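Local coordinates for putative ABC-transporter ATP-binding protein (Alicyclobacillus acidocaldarius, PDB 1Z47), which probably binds and hydrolyses ATP as the nucleotide-binding subunit of a putative ABC-type sulfate importer, at residues Ile15-Val20 against Leu58-Gly63; Gly41-Leu46 against Val197-Val202; Leu64-Lys69 against Val79-Pro84; Met133-Tyr138 against Gln152-Ala157; Val216-Glu221 against Thr239-Ser244. All blocks are in the same frame, centred on the assembly; numbering follows the deposited sequence.

Contact 1 (Ile15-Val20 against Leu58-Gly63); sequences IEFVGV and LRLIAG
Phe17 sends its ring tip-first from strand 15-17 into the flank of helix 58-62, and the other contacts are arranged about it. With CG anti to its own carbonyl carbon (chi1 -90°), the ring runs at about a right angle to both Leu60 and Ile61. Its far end carries the contact: Phe17 CZ lies 3.5 Å from Leu60 CB, and Phe17 CE2 lies 3.5 Å from Ile61 CG1, so the ring tip meets the inner carbons of two successive helix residues. Ile61 has CG1 anti to its carbonyl carbon, which turns that branch to the ring while CG2 goes to Ile15; there Ile15 CD1 stands 4.1 Å from Ile61 CG2, the two side chains again crossing at roughly a right angle. Segment 15-20 belongs to the antiparallel beta region of the ABC ATPase domain, and helix 54-62 begins with the last residues of a sequence that fits a P-loop (Walker A), so the contact joins that sheet to the probable nucleotide-binding core. The chain turns a corner at Val18 and Gly19, where Gly19, with positive phi, and Val20 form a G1 beta bulge opposite Val34. Val20 then points back to the helix and meets Leu60 tip to tip, Val20 CG1 being 4.2 Å from Leu60 CG. Phe36 stacks on the Phe17 ring from the neighbouring strand 34-38, while Leu168 of strand 166-170 packs against Ile61.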
# COMPACT_ATOMS: atom_id res chain seq x y z
N ILE B 15 -5.73 7.88 27.45
CA ILE B 15 -5.45 6.46 27.63
C ILE B 15 -4.06 6.20 28.20
O ILE B 15 -3.09 6.88 27.84
CB ILE B 15 -5.54 5.67 26.28
CG1 ILE B 15 -6.84 6.03 25.54
CG2 ILE B 15 -5.52 4.18 26.57
CD1 ILE B 15 -7.02 5.28 24.22
N GLU B 16 -3.95 5.23 29.10
CA GLU B 16 -2.65 4.92 29.67
C GLU B 16 -2.50 3.46 30.06
O GLU B 16 -3.41 2.84 30.63
CB GLU B 16 -2.35 5.81 30.89
CG GLU B 16 -0.96 5.54 31.51
CD GLU B 16 -0.54 6.58 32.55
OE1 GLU B 16 0.58 6.44 33.10
OE2 GLU B 16 -1.31 7.53 32.83
N PHE B 17 -1.35 2.90 29.71
CA PHE B 17 -1.06 1.53 30.08
C PHE B 17 0.01 1.61 31.17
O PHE B 17 0.97 2.36 31.04
CB PHE B 17 -0.53 0.73 28.87
CG PHE B 17 -1.61 0.05 28.06
CD1 PHE B 17 -1.36 -1.17 27.43
CD2 PHE B 17 -2.86 0.65 27.90
CE1 PHE B 17 -2.34 -1.79 26.66
CE2 PHE B 17 -3.85 0.03 27.14
CZ PHE B 17 -3.59 -1.19 26.51
N VAL B 18 -0.18 0.83 32.23
CA VAL B 18 0.78 0.81 33.33
C VAL B 18 1.32 -0.60 33.48
O VAL B 18 0.62 -1.49 34.00
CB VAL B 18 0.12 1.25 34.66
CG1 VAL B 18 1.14 1.18 35.81
CG2 VAL B 18 -0.42 2.66 34.52
N GLY B 19 2.54 -0.81 33.01
CA GLY B 19 3.17 -2.12 33.10
C GLY B 19 2.23 -3.24 32.70
O GLY B 19 2.12 -4.25 33.38
N VAL B 20 1.56 -3.05 31.56
CA VAL B 20 0.61 -4.03 31.07
C VAL B 20 1.34 -5.20 30.45
O VAL B 20 2.25 -5.04 29.63
CB VAL B 20 -0.34 -3.40 30.04
CG1 VAL B 20 -1.27 -4.47 29.49
CG2 VAL B 20 -1.13 -2.26 30.69
N LEU B 58 -4.74 -3.00 21.22
CA LEU B 58 -6.02 -2.40 20.84
C LEU B 58 -7.15 -3.11 21.62
O LEU B 58 -8.03 -2.45 22.19
CB LEU B 58 -6.28 -2.56 19.33
CG LEU B 58 -7.37 -1.62 18.84
CD1 LEU B 58 -6.79 -0.22 18.63
CD2 LEU B 58 -7.99 -2.19 17.55
N ARG B 59 -7.11 -4.44 21.67
CA ARG B 59 -8.11 -5.23 22.38
C ARG B 59 -8.06 -5.00 23.91
O ARG B 59 -9.08 -5.11 24.59
CB ARG B 59 -7.96 -6.72 22.06
CG ARG B 59 -8.25 -7.04 20.59
CD ARG B 59 -7.87 -8.46 20.23
NE ARG B 59 -8.58 -9.41 21.07
CZ ARG B 59 -9.91 -9.58 21.05
NH1 ARG B 59 -10.47 -10.48 21.86
NH2 ARG B 59 -10.66 -8.87 20.22
N LEU B 60 -6.87 -4.69 24.44
CA LEU B 60 -6.72 -4.42 25.88
C LEU B 60 -7.40 -3.09 26.22
O LEU B 60 -7.88 -2.90 27.33
CB LEU B 60 -5.25 -4.31 26.30
CG LEU B 60 -4.47 -5.44 26.99
CD1 LEU B 60 -5.35 -6.14 28.01
CD2 LEU B 60 -3.97 -6.43 25.98
N ILE B 61 -7.40 -2.16 25.26
CA ILE B 61 -8.04 -0.87 25.47
C ILE B 61 -9.56 -1.04 25.40
O ILE B 61 -10.32 -0.36 26.11
CB ILE B 61 -7.62 0.16 24.40
CG1 ILE B 61 -6.11 0.41 24.46
CG2 ILE B 61 -8.37 1.47 24.61
CD1 ILE B 61 -5.60 1.34 23.36
N ALA B 62 -10.01 -1.97 24.55
CA ALA B 62 -11.44 -2.23 24.39
C ALA B 62 -12.02 -3.01 25.57
O ALA B 62 -13.19 -2.85 25.92
CB ALA B 62 -11.68 -3.00 23.09
N GLY B 63 -11.21 -3.85 26.18
CA GLY B 63 -11.70 -4.64 27.29
C GLY B 63 -11.99 -6.02 26.77
O GLY B 63 -12.45 -6.88 27.50

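Contact 2 (Gly41-Leu46 against Val197-Val202); sequences GEMVGL and VTSVFV
The Phe201 ring has the CA of Gly45 over one face, 3.6 Å from the ring centroid and 18° off the normal, a CH-pi contact made by the neighbouring strand's backbone. At the ring's edge, near its plane, lies Met43 CG, 4.0 Å from Phe201 CE2, the two side chains crossing at about a right angle. Phe201 holds CG between its backbone N and carbonyl carbon (chi1 65°), a crowded position that swings the ring across Gly45; a beta carbon on Gly45 would clash with it. The bent end of Met43 puts CE 3.5 Å from Ser199 CB on the same face. On the face of Val44 and Val200, Leu46 CG packs 3.5 Å from Val200 CG1, and Leu46 CD1 also touches Val202. The strands run parallel, pairing Met43 to Leu46 with Ser199 to Val202. Ser199 N gives to Glu42 O, Val44 N to Ser199 O, and Phe201 N to Val44 O; the straightest bond, Leu46 N to Phe201 O at 2.7 Å and 179°, lies nearly along the C=O axis. Gly41 N bonds to Thr198 OG1, which also pairs with Thr14 OG1; Ser199 OG hydrogen-bonds with His192 ND1. These are central strands of the P-loop NTPase sheet, flanked by strands 166-170 and 215-220, with helix 54-62 against the Val200 face and helix 178-195 against Met43.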
# COMPACT_ATOMS: atom_id res chain seq x y z
N GLY B 41 -7.74 13.69 22.47
CA GLY B 41 -7.96 14.18 21.12
C GLY B 41 -6.87 13.78 20.15
O GLY B 41 -6.81 14.26 19.02
N GLU B 42 -6.00 12.89 20.58
CA GLU B 42 -4.91 12.47 19.70
C GLU B 42 -5.33 11.26 18.88
O GLU B 42 -6.18 10.47 19.31
CB GLU B 42 -3.68 12.12 20.53
CG GLU B 42 -2.40 12.07 19.74
CD GLU B 42 -1.18 11.78 20.60
OE1 GLU B 42 -0.07 12.13 20.15
OE2 GLU B 42 -1.33 11.21 21.71
N MET B 43 -4.74 11.11 17.70
CA MET B 43 -5.01 9.94 16.87
C MET B 43 -3.71 9.13 16.88
O MET B 43 -2.73 9.56 16.31
CB MET B 43 -5.33 10.34 15.44
CG MET B 43 -5.48 9.15 14.49
SD MET B 43 -6.50 9.58 13.09
CE MET B 43 -8.02 8.74 13.55
N VAL B 44 -3.71 7.96 17.52
CA VAL B 44 -2.47 7.16 17.56
C VAL B 44 -2.51 5.90 16.72
O VAL B 44 -3.50 5.16 16.75
CB VAL B 44 -2.13 6.74 19.01
CG1 VAL B 44 -1.02 5.66 19.02
CG2 VAL B 44 -1.69 7.98 19.81
N GLY B 45 -1.44 5.65 15.97
CA GLY B 45 -1.35 4.45 15.17
C GLY B 45 -0.48 3.41 15.87
O GLY B 45 0.64 3.70 16.30
N LEU B 46 -1.00 2.21 16.03
CA LEU B 46 -0.23 1.15 16.64
C LEU B 46 0.37 0.44 15.40
O LEU B 46 -0.31 -0.31 14.69
CB LEU B 46 -1.12 0.21 17.44
CG LEU B 46 -1.99 0.79 18.57
CD1 LEU B 46 -2.82 -0.32 19.16
CD2 LEU B 46 -1.13 1.41 19.67
N VAL B 197 -12.43 13.53 19.21
CA VAL B 197 -12.28 12.34 20.05
C VAL B 197 -10.82 11.86 20.11
O VAL B 197 -9.94 12.47 19.50
CB VAL B 197 -13.16 11.20 19.48
CG1 VAL B 197 -13.27 10.04 20.45
CG2 VAL B 197 -14.53 11.75 19.15
N THR B 198 -10.57 10.80 20.86
CA THR B 198 -9.24 10.19 20.99
C THR B 198 -9.33 8.91 20.14
O THR B 198 -10.21 8.09 20.36
CB THR B 198 -8.94 9.79 22.46
OG1 THR B 198 -8.95 10.97 23.29
CG2 THR B 198 -7.57 9.09 22.57
N SER B 199 -8.42 8.74 19.19
CA SER B 199 -8.50 7.57 18.32
C SER B 199 -7.21 6.75 18.24
O SER B 199 -6.11 7.30 18.22
CB SER B 199 -8.89 8.02 16.91
OG SER B 199 -10.16 8.64 16.87
N VAL B 200 -7.36 5.43 18.20
CA VAL B 200 -6.23 4.51 18.10
C VAL B 200 -6.55 3.51 16.98
O VAL B 200 -7.65 2.95 16.94
CB VAL B 200 -6.02 3.68 19.40
CG1 VAL B 200 -4.65 2.97 19.35
CG2 VAL B 200 -6.08 4.59 20.63
N PHE B 201 -5.60 3.27 16.08
CA PHE B 201 -5.86 2.31 15.01
C PHE B 201 -4.66 1.38 14.87
O PHE B 201 -3.55 1.73 15.24
CB PHE B 201 -6.15 3.04 13.69
CG PHE B 201 -4.99 3.82 13.14
CD1 PHE B 201 -4.14 3.26 12.18
CD2 PHE B 201 -4.77 5.14 13.54
CE1 PHE B 201 -3.10 4.01 11.64
CE2 PHE B 201 -3.74 5.90 13.02
CZ PHE B 201 -2.89 5.34 12.05
N VAL B 202 -4.91 0.18 14.36
CA VAL B 202 -3.88 -0.84 14.19
C VAL B 202 -3.45 -0.86 12.73
O VAL B 202 -4.29 -0.70 11.84
CB VAL B 202 -4.45 -2.22 14.60
CG1 VAL B 202 -3.60 -3.35 14.02
CG2 VAL B 202 -4.50 -2.32 16.15

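Contact 3 (Leu64-Lys69 against Val79-Pro84); sequences LERPTK and VTDLPP
Two loops meet at the protein surface through apolar packing and the approach of an arginine to backbone carbonyls. The apolar part is tightest where Pro67 CG presses 3.5 Å from Thr80 CG2, closer than usual van der Waals contact, the side chains crossing obliquely. Thr80 has OG1 beside its backbone N (chi1 -55°) and CG2 anti to it, which gives the methyl to the proline and leaves OG1 to hydrogen-bond with Asp71 OD2 and Val72 N. At the other end Leu64 CD2 rests 4.2 Å from Pro84 CG. The polar part belongs to Arg66, whose chain bends at chi2 and chi3 and lays itself along the turn. Its CD comes 3.0 Å from Thr80 O, and NH1 stands 3.3 Å from Asp81 O at too poor an angle for a hydrogen bond. Asp81 OD2 lies 4.8 Å from Arg66 NE without pairing with it, so any attraction is probably diffuse. A type I beta turn from Val79 to Leu82, closed by Leu82 N to Val79 O, presents these carbonyls. Segment 64-69 connects helix 54-62 to strand 69-74, with Pro67 also on Leu60 of that helix; segment 79-84 follows strand 77-78 and leads toward strand 89-93.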
# COMPACT_ATOMS: atom_id res chain seq x y z
N LEU B 64 -11.71 -6.24 25.49
CA LEU B 64 -11.93 -7.55 24.88
C LEU B 64 -10.91 -8.54 25.44
O LEU B 64 -11.10 -9.75 25.37
CB LEU B 64 -11.80 -7.46 23.36
CG LEU B 64 -12.99 -6.75 22.71
CD1 LEU B 64 -12.66 -6.34 21.28
CD2 LEU B 64 -14.21 -7.69 22.76
N GLU B 65 -9.82 -8.00 25.99
CA GLU B 65 -8.76 -8.79 26.59
C GLU B 65 -8.43 -8.13 27.92
O GLU B 65 -8.63 -6.93 28.08
CB GLU B 65 -7.51 -8.78 25.71
CG GLU B 65 -7.67 -9.48 24.38
CD GLU B 65 -7.73 -10.98 24.51
OE1 GLU B 65 -7.94 -11.66 23.48
OE2 GLU B 65 -7.56 -11.50 25.64
N ARG B 66 -7.92 -8.91 28.86
CA ARG B 66 -7.56 -8.37 30.16
C ARG B 66 -6.08 -8.66 30.45
O ARG B 66 -5.60 -9.77 30.21
CB ARG B 66 -8.43 -8.99 31.25
CG ARG B 66 -8.74 -8.04 32.38
CD ARG B 66 -10.16 -7.50 32.26
NE ARG B 66 -11.18 -8.52 32.51
CZ ARG B 66 -12.49 -8.29 32.54
NH1 ARG B 66 -12.94 -7.06 32.32
NH2 ARG B 66 -13.34 -9.28 32.77
N PRO B 67 -5.36 -7.67 30.99
CA PRO B 67 -3.93 -7.83 31.31
C PRO B 67 -3.63 -8.81 32.44
O PRO B 67 -4.37 -8.89 33.42
CB PRO B 67 -3.49 -6.40 31.65
CG PRO B 67 -4.73 -5.79 32.25
CD PRO B 67 -5.83 -6.31 31.34
N THR B 68 -2.55 -9.58 32.28
CA THR B 68 -2.12 -10.56 33.28
C THR B 68 -1.44 -9.81 34.43
O THR B 68 -1.33 -10.32 35.54
CB THR B 68 -1.10 -11.57 32.70
OG1 THR B 68 -1.66 -12.22 31.54
CG2 THR B 68 -0.77 -12.64 33.73
N LYS B 69 -0.98 -8.60 34.12
CA LYS B 69 -0.31 -7.71 35.07
C LYS B 69 -0.39 -6.31 34.49
O LYS B 69 -0.51 -6.14 33.27
CB LYS B 69 1.16 -8.10 35.26
CG LYS B 69 1.38 -9.44 35.94
CD LYS B 69 2.83 -9.90 35.82
CE LYS B 69 2.96 -11.37 36.21
NZ LYS B 69 4.32 -11.93 35.92
N VAL B 79 -9.78 1.31 34.44
CA VAL B 79 -10.83 0.46 33.89
C VAL B 79 -10.39 -0.97 33.62
O VAL B 79 -11.12 -1.75 33.01
CB VAL B 79 -11.39 1.06 32.57
CG1 VAL B 79 -11.87 2.48 32.82
CG2 VAL B 79 -10.31 1.07 31.50
N THR B 80 -9.19 -1.32 34.07
CA THR B 80 -8.63 -2.65 33.86
C THR B 80 -9.61 -3.81 33.93
O THR B 80 -9.57 -4.71 33.09
CB THR B 80 -7.52 -2.96 34.87
OG1 THR B 80 -6.53 -1.94 34.82
CG2 THR B 80 -6.89 -4.31 34.54
N ASP B 81 -10.48 -3.79 34.93
CA ASP B 81 -11.43 -4.88 35.10
C ASP B 81 -12.86 -4.60 34.64
O ASP B 81 -13.79 -5.32 35.00
CB ASP B 81 -11.42 -5.32 36.57
CG ASP B 81 -10.05 -5.85 37.01
OD1 ASP B 81 -9.83 -6.01 38.23
OD2 ASP B 81 -9.20 -6.12 36.12
N LEU B 82 -13.03 -3.57 33.83
CA LEU B 82 -14.36 -3.26 33.33
C LEU B 82 -14.56 -3.82 31.93
O LEU B 82 -13.62 -3.84 31.13
CB LEU B 82 -14.58 -1.74 33.32
CG LEU B 82 -14.46 -1.07 34.69
CD1 LEU B 82 -14.52 0.44 34.55
CD2 LEU B 82 -15.58 -1.59 35.59
N PRO B 83 -15.77 -4.33 31.63
CA PRO B 83 -16.05 -4.89 30.30
C PRO B 83 -16.13 -3.80 29.22
O PRO B 83 -16.23 -2.61 29.53
CB PRO B 83 -17.38 -5.62 30.50
CG PRO B 83 -18.04 -4.81 31.56
CD PRO B 83 -16.91 -4.57 32.53
N PRO B 84 -16.09 -4.19 27.94
CA PRO B 84 -16.16 -3.23 26.84
C PRO B 84 -17.34 -2.27 26.97
O PRO B 84 -17.20 -1.06 26.80
CB PRO B 84 -16.30 -4.13 25.61
CG PRO B 84 -15.54 -5.36 26.03
CD PRO B 84 -16.03 -5.57 27.43

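Contact 4 (Met133-Tyr138 against Gln152-Ala157); sequences MRLESY and QRVALA
Arg153 leaves helix 152-157 with CB 4.1 Å from Leu135 CD1, then bends at chi2 and chi3 so that CD passes 3.7 Å from Met133 O. NE donates to that same oxygen, Met133 O, at 3.0 Å and nearly along the C=O axis. At the tip NH1 gives a second bond to Arg134 O, also 3.0 Å, arriving from above the carbonyl plane. Both oxygens lie close to the guanidinium plane, so two successive carbonyls grip one edge and fix its rotation. An alanine here would remove both donors and would probably loosen the 133-138 loop from the helix. Leu135 CD1 packs 3.7 Å from Val154 CG2. Met133, bent at chi3, brings CE within 3.4 Å of Leu156 CB, the two side chains crossing at about a right angle; Phe187 touches Met133 and Arg153. The carbonyls lie just past the C-terminus of helix 119-132, where Arg134 is the C-prime residue of a Schellman motif. A helix C-terminus tends to be negatively polarised, which would favour a cationic partner such as Arg153. Helix 148-160 begins within an LSGGQ sequence, the ABC signature motif, which places this packing of a helix end against a helix in the family's helical subdomain.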
# COMPACT_ATOMS: atom_id res chain seq x y z
N MET B 133 -21.65 12.84 7.82
CA MET B 133 -20.97 11.84 7.02
C MET B 133 -21.47 11.56 5.61
O MET B 133 -21.14 10.54 5.02
CB MET B 133 -20.84 10.56 7.83
CG MET B 133 -19.68 10.72 8.83
SD MET B 133 -19.66 9.61 10.19
CE MET B 133 -18.98 8.17 9.44
N ARG B 134 -22.23 12.49 5.06
CA ARG B 134 -22.72 12.36 3.70
C ARG B 134 -23.48 11.06 3.48
O ARG B 134 -23.28 10.38 2.47
CB ARG B 134 -21.53 12.43 2.74
CG ARG B 134 -20.67 13.67 2.89
CD ARG B 134 -21.33 14.90 2.27
NE ARG B 134 -21.28 14.89 0.80
CZ ARG B 134 -21.79 15.83 0.02
NH1 ARG B 134 -22.41 16.89 0.55
NH2 ARG B 134 -21.69 15.73 -1.30
N LEU B 135 -24.34 10.70 4.43
CA LEU B 135 -25.15 9.49 4.33
C LEU B 135 -26.64 9.81 4.40
O LEU B 135 -27.45 8.91 4.67
CB LEU B 135 -24.84 8.51 5.46
CG LEU B 135 -23.52 7.76 5.49
CD1 LEU B 135 -23.33 7.17 6.89
CD2 LEU B 135 -23.54 6.67 4.42
N GLU B 136 -27.00 11.07 4.20
CA GLU B 136 -28.42 11.43 4.26
C GLU B 136 -29.19 10.76 3.11
O GLU B 136 -30.26 10.17 3.31
CB GLU B 136 -28.59 12.96 4.21
CG GLU B 136 -28.08 13.59 2.92
CD GLU B 136 -26.63 13.21 2.62
OE1 GLU B 136 -25.73 13.71 3.34
OE2 GLU B 136 -26.41 12.41 1.68
N SER B 137 -28.64 10.84 1.90
CA SER B 137 -29.32 10.22 0.77
C SER B 137 -29.41 8.69 0.92
O SER B 137 -30.09 8.03 0.14
CB SER B 137 -28.65 10.60 -0.57
OG SER B 137 -27.28 10.24 -0.62
N TYR B 138 -28.75 8.13 1.93
CA TYR B 138 -28.79 6.68 2.14
C TYR B 138 -29.49 6.22 3.41
O TYR B 138 -29.50 5.02 3.71
CB TYR B 138 -27.36 6.11 2.08
CG TYR B 138 -26.62 6.51 0.81
CD1 TYR B 138 -25.68 7.55 0.82
CD2 TYR B 138 -26.93 5.92 -0.42
CE1 TYR B 138 -25.06 8.00 -0.35
CE2 TYR B 138 -26.31 6.37 -1.62
CZ TYR B 138 -25.38 7.41 -1.57
OH TYR B 138 -24.79 7.88 -2.73
N GLN B 152 -18.67 1.50 5.38
CA GLN B 152 -17.69 1.87 6.42
C GLN B 152 -18.10 3.22 7.02
O GLN B 152 -17.92 3.45 8.21
CB GLN B 152 -16.28 2.00 5.84
CG GLN B 152 -15.66 0.68 5.41
CD GLN B 152 -15.71 -0.36 6.50
OE1 GLN B 152 -15.43 -0.08 7.67
NE2 GLN B 152 -16.09 -1.59 6.13
N ARG B 153 -18.64 4.12 6.20
CA ARG B 153 -19.07 5.40 6.76
C ARG B 153 -20.20 5.14 7.76
O ARG B 153 -20.28 5.79 8.81
CB ARG B 153 -19.52 6.37 5.67
CG ARG B 153 -18.44 6.70 4.64
CD ARG B 153 -18.55 8.12 4.08
NE ARG B 153 -19.80 8.39 3.36
CZ ARG B 153 -20.06 8.06 2.10
NH1 ARG B 153 -21.24 8.37 1.56
NH2 ARG B 153 -19.15 7.43 1.35
N VAL B 154 -21.06 4.18 7.46
CA VAL B 154 -22.18 3.87 8.35
C VAL B 154 -21.67 3.26 9.66
O VAL B 154 -22.17 3.57 10.73
CB VAL B 154 -23.22 2.91 7.67
CG1 VAL B 154 -24.35 2.58 8.65
CG2 VAL B 154 -23.81 3.57 6.42
N ALA B 155 -20.66 2.40 9.57
CA ALA B 155 -20.10 1.76 10.75
C ALA B 155 -19.47 2.82 11.67
O ALA B 155 -19.60 2.76 12.90
CB ALA B 155 -19.03 0.70 10.32
N LEU B 156 -18.79 3.79 11.09
CA LEU B 156 -18.19 4.85 11.90
C LEU B 156 -19.31 5.68 12.55
O LEU B 156 -19.17 6.12 13.70
CB LEU B 156 -17.28 5.74 11.04
CG LEU B 156 -16.59 6.94 11.73
CD1 LEU B 156 -15.78 6.47 12.94
CD2 LEU B 156 -15.69 7.65 10.73
N ALA B 157 -20.42 5.88 11.85
CA ALA B 157 -21.54 6.65 12.41
C ALA B 157 -22.16 5.93 13.63
O ALA B 157 -22.43 6.55 14.66
CB ALA B 157 -22.61 6.91 11.32

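Contact 5 (Val216-Glu221 against Thr239-Ser244); sequences VLVLHE and TLFVAS
Thr239 opens the second segment at the N-cap of helix 240-244, its OG1 accepting from Val242 N at 3.2 Å and also pairing with Glu225 OE1 of strand 223-228. Leu240 turns to Phe353 of strand 351-354, and its carbonyl receives both Ser244 N and Ser244 OG. Phe241 carries the contact. With CG anti to its backbone N (chi1 -177°), it projects the ring toward strand 216-220 and stacks on His220 in an offset pair, centroids 3.9 Å apart and planes at 20°. The closest atoms are His220 CD2 and Phe241 CE1 at 3.2 Å, CD2 lying over the Phe241 ring near its rim, while Phe241 CD1 sits over the centre of the imidazole. His220 CB adds a CH-pi contact over the Phe241 ring, 4.0 Å from its centroid. Phe241 also meets Val218 at the ring's edge, its CE2 3.9 Å from Val218 CG1. An alanine here would remove the stacked ring and would probably leave His220 and Val218 less firmly packed against the helix. Val242 follows with a looser touch, CG2 at 4.4 Å from Val218 CG1. The contact ties the last parallel strand of the ATPase sheet to a helix that also touches the C-terminal region through Phe353. Between the segments the chemistry is thus aromatic and apolar: dispersion holds the imidazole and phenyl together, and a protonated His220 would probably add a cation-pi component, whereas Leu219 O, buried beside Phe241 CE2, has no polar partner in the model.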
# COMPACT_ATOMS: atom_id res chain seq x y z
N VAL B 216 3.08 7.81 16.49
CA VAL B 216 3.11 6.40 16.16
C VAL B 216 3.78 5.58 17.25
O VAL B 216 4.87 5.93 17.73
CB VAL B 216 3.90 6.20 14.85
CG1 VAL B 216 3.91 4.73 14.43
CG2 VAL B 216 3.29 7.08 13.76
N LEU B 217 3.11 4.49 17.64
CA LEU B 217 3.64 3.57 18.62
C LEU B 217 4.18 2.35 17.84
O LEU B 217 3.42 1.51 17.37
CB LEU B 217 2.55 3.14 19.59
CG LEU B 217 3.09 2.35 20.78
CD1 LEU B 217 3.73 3.33 21.76
CD2 LEU B 217 1.98 1.59 21.47
N VAL B 218 5.50 2.26 17.69
CA VAL B 218 6.10 1.15 16.97
C VAL B 218 6.28 -0.05 17.92
O VAL B 218 6.93 0.04 18.98
CB VAL B 218 7.46 1.56 16.35
CG1 VAL B 218 7.92 0.54 15.31
CG2 VAL B 218 7.33 2.94 15.75
N LEU B 219 5.68 -1.17 17.54
CA LEU B 219 5.74 -2.38 18.32
C LEU B 219 6.61 -3.42 17.64
O LEU B 219 6.65 -3.54 16.41
CB LEU B 219 4.33 -2.96 18.51
CG LEU B 219 3.41 -2.23 19.49
CD1 LEU B 219 3.98 -2.33 20.91
CD2 LEU B 219 3.28 -0.78 19.07
N HIS B 220 7.31 -4.19 18.46
CA HIS B 220 8.16 -5.26 17.95
C HIS B 220 8.32 -6.30 19.06
O HIS B 220 8.76 -6.00 20.17
CB HIS B 220 9.52 -4.70 17.55
CG HIS B 220 10.42 -5.70 16.89
ND1 HIS B 220 11.70 -5.95 17.33
CD2 HIS B 220 10.24 -6.47 15.79
CE1 HIS B 220 12.27 -6.83 16.52
NE2 HIS B 220 11.41 -7.16 15.58
N GLU B 221 7.93 -7.53 18.75
CA GLU B 221 8.06 -8.61 19.70
C GLU B 221 7.41 -8.29 21.03
O GLU B 221 7.92 -8.70 22.08
CB GLU B 221 9.54 -8.94 19.92
CG GLU B 221 10.20 -9.75 18.82
CD GLU B 221 11.67 -10.04 19.12
OE1 GLU B 221 12.00 -10.38 20.29
OE2 GLU B 221 12.51 -9.95 18.20
N THR B 239 15.79 2.91 17.15
CA THR B 239 16.48 1.63 17.03
C THR B 239 16.61 1.23 15.58
O THR B 239 15.98 1.82 14.69
CB THR B 239 15.72 0.54 17.77
OG1 THR B 239 14.47 0.30 17.11
CG2 THR B 239 15.44 0.95 19.21
N LEU B 240 17.42 0.21 15.33
CA LEU B 240 17.58 -0.25 13.97
C LEU B 240 16.22 -0.71 13.45
O LEU B 240 15.90 -0.53 12.27
CB LEU B 240 18.59 -1.40 13.92
CG LEU B 240 18.72 -2.15 12.60
CD1 LEU B 240 19.20 -1.22 11.48
CD2 LEU B 240 19.74 -3.28 12.80
N PHE B 241 15.42 -1.32 14.33
CA PHE B 241 14.10 -1.79 13.90
C PHE B 241 13.25 -0.63 13.39
O PHE B 241 12.62 -0.75 12.33
CB PHE B 241 13.32 -2.51 15.01
CG PHE B 241 12.00 -3.05 14.53
CD1 PHE B 241 11.95 -4.18 13.73
CD2 PHE B 241 10.81 -2.35 14.78
CE1 PHE B 241 10.75 -4.62 13.17
CE2 PHE B 241 9.59 -2.79 14.21
CZ PHE B 241 9.56 -3.92 13.41
N VAL B 242 13.19 0.47 14.14
CA VAL B 242 12.40 1.63 13.71
C VAL B 242 12.97 2.16 12.40
O VAL B 242 12.24 2.46 11.46
CB VAL B 242 12.41 2.80 14.77
CG1 VAL B 242 11.58 3.98 14.24
CG2 VAL B 242 11.82 2.32 16.09
N ALA B 243 14.30 2.21 12.32
CA ALA B 243 14.95 2.70 11.12
C ALA B 243 14.64 1.86 9.89
O ALA B 243 14.51 2.38 8.78
CB ALA B 243 16.48 2.78 11.36
N SER B 244 14.52 0.55 10.09
CA SER B 244 14.26 -0.36 8.99
C SER B 244 12.77 -0.60 8.75
O SER B 244 12.40 -1.13 7.71
CB SER B 244 14.93 -1.71 9.29
OG SER B 244 16.23 -1.48 9.77

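All five contacts belong to the ABC ATPase part of the chain. Contacts 2 and 5 share the mixed sheet, in which strands 43-47 and 215-220 are neighbours, joined by a probable hydrogen bond from Leu217 N to Gly45 O; their centres are about 18 Å apart. Contact 1 adjoins contact 2 through Leu58 on Val202 (centres about 13 Å apart) and contact 3 through Leu60 on Pro67 (about 8 Å). Along the chain contacts 1 and 2 interleave, and contacts 3 and 4 fall inside the loop closed by contact 2. Contact 4 touches none of the others; its nearest is contact 2, about 21 Å between centres. Thus sheet, P-loop helix and surface loops form one body, the helical part further away.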